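Local coordinates for acetyl-CoA C-acetyltransferase (PDB 7N7Z), which probably catalyses the reversible condensation of two acetyl-CoA molecules into acetoacetyl-CoA and free CoA, as expected of an acetoacetyl-CoA thiolase, at residues D180-V191 with P223-A233. Residues are numbered along the deposited sequence; the frame is centred on the assembly and turned at random.
Sequences DALALTSHQNAV and PIRGASLETMA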
loop_
_atom_site.group_PDB
_atom_site.type_symbol
_atom_site.label_atom_id
_atom_site.label_comp_id
_atom_site.label_asym_id
_atom_site.label_seq_id
_atom_site.Cartn_x
_atom_site.Cartn_y
_atom_site.Cartn_z
ATOM N N ASP B 180 28.369 14.981 -23.496
ATOM C CA ASP B 180 29.316 14.250 -22.663
ATOM C C ASP B 180 30.537 15.104 -22.341
ATOM O O ASP B 180 31.093 15.011 -21.241
ATOM C CB ASP B 180 29.733 12.954 -23.359
ATOM C CG ASP B 180 28.704 11.847 -23.199
ATOM O OD1 ASP B 180 27.931 11.881 -22.217
ATOM O OD2 ASP B 180 28.670 10.938 -24.055
ATOM N N ALA B 181 30.965 15.945 -23.285
ATOM C CA ALA B 181 32.111 16.813 -23.037
ATOM C C ALA B 181 31.833 17.764 -21.879
ATOM O O ALA B 181 32.606 17.833 -20.916
ATOM C CB ALA B 181 32.460 17.593 -24.306
ATOM N N LEU B 182 30.727 18.508 -21.956
ATOM C CA LEU B 182 30.368 19.409 -20.867
ATOM C C LEU B 182 30.196 18.642 -19.563
ATOM O O LEU B 182 30.717 19.044 -18.516
ATOM C CB LEU B 182 29.087 20.167 -21.218
ATOM C CG LEU B 182 28.680 21.278 -20.246
ATOM C CD1 LEU B 182 28.053 22.442 -20.996
ATOM C CD2 LEU B 182 27.724 20.755 -19.184
ATOM N N ALA B 183 29.471 17.522 -19.612
ATOM C CA ALA B 183 29.196 16.762 -18.397
ATOM C C ALA B 183 30.483 16.324 -17.711
ATOM O O ALA B 183 30.573 16.340 -16.478
ATOM C CB ALA B 183 28.329 15.549 -18.730
ATOM N N LEU B 184 31.489 15.924 -18.492
ATOM C CA LEU B 184 32.750 15.487 -17.903
ATOM C C LEU B 184 33.355 16.585 -17.037
ATOM O O LEU B 184 33.736 16.346 -15.886
ATOM C CB LEU B 184 33.724 15.068 -19.005
ATOM C CG LEU B 184 35.152 14.745 -18.558
ATOM C CD1 LEU B 184 35.171 13.525 -17.650
ATOM C CD2 LEU B 184 36.056 14.532 -19.763
ATOM N N THR B 185 33.447 17.804 -17.577
ATOM C CA THR B 185 34.046 18.900 -16.822
ATOM C C THR B 185 33.329 19.115 -15.495
ATOM O O THR B 185 33.963 19.442 -14.486
ATOM C CB THR B 185 34.026 20.184 -17.653
ATOM O OG1 THR B 185 32.747 20.334 -18.281
ATOM C CG2 THR B 185 35.109 20.149 -18.718
ATOM N N SER B 186 32.007 18.931 -15.472
ATOM C CA SER B 186 31.264 19.093 -14.227
ATOM C C SER B 186 31.681 18.043 -13.205
ATOM O O SER B 186 31.978 18.367 -12.049
ATOM C CB SER B 186 29.762 19.015 -14.501
ATOM O OG SER B 186 29.289 20.226 -15.061
ATOM N N HIS B 187 31.704 16.773 -13.616
ATOM C CA HIS B 187 32.193 15.723 -12.729
ATOM C C HIS B 187 33.635 15.988 -12.314
ATOM O O HIS B 187 33.989 15.836 -11.139
ATOM C CB HIS B 187 32.080 14.361 -13.415
ATOM C CG HIS B 187 30.672 13.948 -13.713
ATOM N ND1 HIS B 187 29.800 13.517 -12.737
ATOM C CD2 HIS B 187 29.986 13.895 -14.879
ATOM C CE1 HIS B 187 28.637 13.221 -13.287
ATOM N NE2 HIS B 187 28.724 13.439 -14.587
ATOM N N GLN B 188 34.481 16.390 -13.265
ATOM C CA GLN B 188 35.884 16.640 -12.953
ATOM C C GLN B 188 36.042 17.876 -12.075
ATOM O O GLN B 188 36.754 17.845 -11.064
ATOM C CB GLN B 188 36.686 16.785 -14.247
ATOM C CG GLN B 188 36.713 15.519 -15.090
ATOM C CD GLN B 188 37.705 15.595 -16.231
ATOM O OE1 GLN B 188 37.629 16.486 -17.077
ATOM N NE2 GLN B 188 38.640 14.653 -16.264
ATOM N N ASN B 189 35.385 18.977 -12.445
ATOM C CA ASN B 189 35.437 20.176 -11.613
ATOM C C ASN B 189 34.890 19.895 -10.219
ATOM O O ASN B 189 35.475 20.321 -9.216
ATOM C CB ASN B 189 34.656 21.311 -12.274
ATOM C CG ASN B 189 35.414 21.952 -13.420
ATOM O OD1 ASN B 189 36.623 21.769 -13.559
ATOM N ND2 ASN B 189 34.705 22.711 -14.247
ATOM N N ALA B 190 33.767 19.180 -10.137
ATOM C CA ALA B 190 33.211 18.825 -8.836
ATOM C C ALA B 190 34.203 17.997 -8.031
ATOM O O ALA B 190 34.471 18.292 -6.860
ATOM C CB ALA B 190 31.895 18.068 -9.019
ATOM N N VAL B 191 34.762 16.950 -8.645
ATOM C CA VAL B 191 35.784 16.150 -7.974
ATOM C C VAL B 191 36.907 17.050 -7.477
ATOM O O VAL B 191 37.329 16.972 -6.317
ATOM C CB VAL B 191 36.319 15.060 -8.921
ATOM C CG1 VAL B 191 37.610 14.462 -8.377
ATOM C CG2 VAL B 191 35.275 13.977 -9.128
ATOM N N PRO B 223 29.678 13.216 -7.480
ATOM C CA PRO B 223 30.498 13.240 -8.699
ATOM C C PRO B 223 31.131 11.888 -8.990
ATOM O O PRO B 223 31.493 11.134 -8.084
ATOM C CB PRO B 223 31.560 14.306 -8.401
ATOM C CG PRO B 223 31.601 14.431 -6.937
ATOM C CD PRO B 223 30.237 14.091 -6.429
ATOM N N ILE B 224 31.262 11.591 -10.279
ATOM C CA ILE B 224 31.815 10.323 -10.743
ATOM C C ILE B 224 33.328 10.463 -10.842
ATOM O O ILE B 224 33.836 11.302 -11.594
ATOM C CB ILE B 224 31.212 9.910 -12.095
ATOM C CG1 ILE B 224 29.701 10.159 -12.120
ATOM C CG2 ILE B 224 31.507 8.440 -12.372
ATOM C CD1 ILE B 224 29.066 9.951 -13.485
ATOM N N ARG B 225 34.047 9.636 -10.090
ATOM C CA ARG B 225 35.500 9.706 -10.061
ATOM C C ARG B 225 36.099 9.006 -11.274
ATOM O O ARG B 225 35.570 8.007 -11.770
ATOM C CB ARG B 225 36.039 9.074 -8.777
ATOM C CG ARG B 225 35.486 9.694 -7.504
ATOM C CD ARG B 225 36.314 10.890 -7.065
ATOM N NE ARG B 225 35.684 11.610 -5.963
ATOM C CZ ARG B 225 36.306 12.015 -4.863
ATOM N NH1 ARG B 225 37.596 11.790 -4.671
ATOM N NH2 ARG B 225 35.616 12.665 -3.931
ATOM N N GLY B 226 37.217 9.547 -11.753
ATOM C CA GLY B 226 37.903 8.958 -12.882
ATOM C C GLY B 226 37.169 9.073 -14.196
ATOM O O GLY B 226 37.448 8.305 -15.119
ATOM N N ALA B 227 36.237 10.015 -14.309
ATOM C CA ALA B 227 35.489 10.172 -15.548
ATOM C C ALA B 227 36.422 10.545 -16.693
ATOM O O ALA B 227 37.324 11.373 -16.541
ATOM C CB ALA B 227 34.408 11.241 -15.382
ATOM N N SER B 228 36.202 9.916 -17.844
ATOM C CA SER B 228 36.923 10.230 -19.068
ATOM C C SER B 228 35.922 10.365 -20.207
ATOM O O SER B 228 34.786 9.890 -20.123
ATOM C CB SER B 228 37.967 9.157 -19.403
ATOM O OG SER B 228 37.361 8.024 -20.000
ATOM N N LEU B 229 36.357 11.023 -21.284
ATOM C CA LEU B 229 35.458 11.262 -22.407
ATOM C C LEU B 229 34.947 9.958 -23.006
ATOM O O LEU B 229 33.838 9.919 -23.551
ATOM C CB LEU B 229 36.166 12.097 -23.476
ATOM C CG LEU B 229 35.269 12.911 -24.412
ATOM C CD1 LEU B 229 34.396 13.895 -23.636
ATOM C CD2 LEU B 229 36.111 13.643 -25.444
ATOM N N GLU B 230 35.733 8.884 -22.913
ATOM C CA GLU B 230 35.305 7.603 -23.461
ATOM C C GLU B 230 34.424 6.831 -22.488
ATOM O O GLU B 230 33.600 6.017 -22.918
ATOM C CB GLU B 230 36.526 6.767 -23.847
ATOM C CG GLU B 230 37.165 7.187 -25.164
ATOM C CD GLU B 230 37.937 8.490 -25.055
ATOM O OE1 GLU B 230 38.490 8.769 -23.969
ATOM O OE2 GLU B 230 37.996 9.235 -26.057
ATOM N N THR B 231 34.582 7.062 -21.182
ATOM C CA THR B 231 33.676 6.446 -20.218
ATOM C C THR B 231 32.284 7.054 -20.316
ATOM O O THR B 231 31.278 6.352 -20.152
ATOM C CB THR B 231 34.222 6.602 -18.797
ATOM O OG1 THR B 231 34.315 7.994 -18.467
ATOM C CG2 THR B 231 35.593 5.947 -18.664
ATOM N N MET B 232 32.205 8.361 -20.581
ATOM C CA MET B 232 30.910 8.996 -20.786
ATOM C C MET B 232 30.185 8.399 -21.984
ATOM O O MET B 232 28.952 8.299 -21.978
ATOM C CB MET B 232 31.088 10.505 -20.980
ATOM C CG MET B 232 31.797 11.218 -19.831
ATOM S SD MET B 232 30.770 11.517 -18.374
ATOM C CE MET B 232 29.323 12.290 -19.098
ATOM N N ALA B 233 30.928 7.991 -23.013
ATOM C CA ALA B 233 30.336 7.446 -24.227
ATOM C C ALA B 233 29.854 6.010 -24.064
ATOM O O ALA B 233 29.155 5.506 -24.951
ATOM C CB ALA B 233 31.346 7.514 -25.374
HETATM O O HOH W 1 27.274 9.799 -20.787
#
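Met-232 enters helix 176-196 as a knob into a hole formed by Asp-180, Ala-183, Leu-184 and His-187, where residues 223-233 run along one flank of that helix within the N-terminal part of the thiolase fold. Its chain, bent at chi2 (-77°) and again at chi3, curls back so that Met-232 CE presses on Ala-183 CB at 3.4 Å, tighter than usual van der Waals contact. The carboxylate of Asp-180 slides past Met-232 in the opposite direction, Asp-180 CG lying 3.5 Å from Met-232 CB; its OD2 pairs with Arg-176, which also reaches Met-232 O. One water donates to both Asp-180 OD1 and Met-232 O, bridging a carboxylate oxygen and a backbone carbonyl oxygen. Replacing Asp-180 by alanine removes the carboxylate and would probably leave Arg-176 without its mate, this water short of an acceptor and one wall of the methionine hollow missing.

A second bump comes from the helix: Leu-184, its CG anti to the backbone N (chi1 173°), wedges CD1 against Ala-227 CB and turns CD2 toward the backbone at Leu-229, just past the N-cap Ser-228. Farther along, Pro-223 CB fills the notch between Ala-190 CB and Val-191 CG2, while Val-191 CG1 lies over one face of the Arg-225 guanidinium, which is salt-bridged to Asp-195. Between these hollows stands the His-187 ring, whose NE2 is hydrogen-bonded to Ala-248 O. Ile-224 N gives His-187 ND1 a weak but fairly straight bond (3.4 Å, 166°). The same isoleucine makes a CH-pi contact, its CD1 over the face of the His-187 ring, 3.7 Å from the centroid.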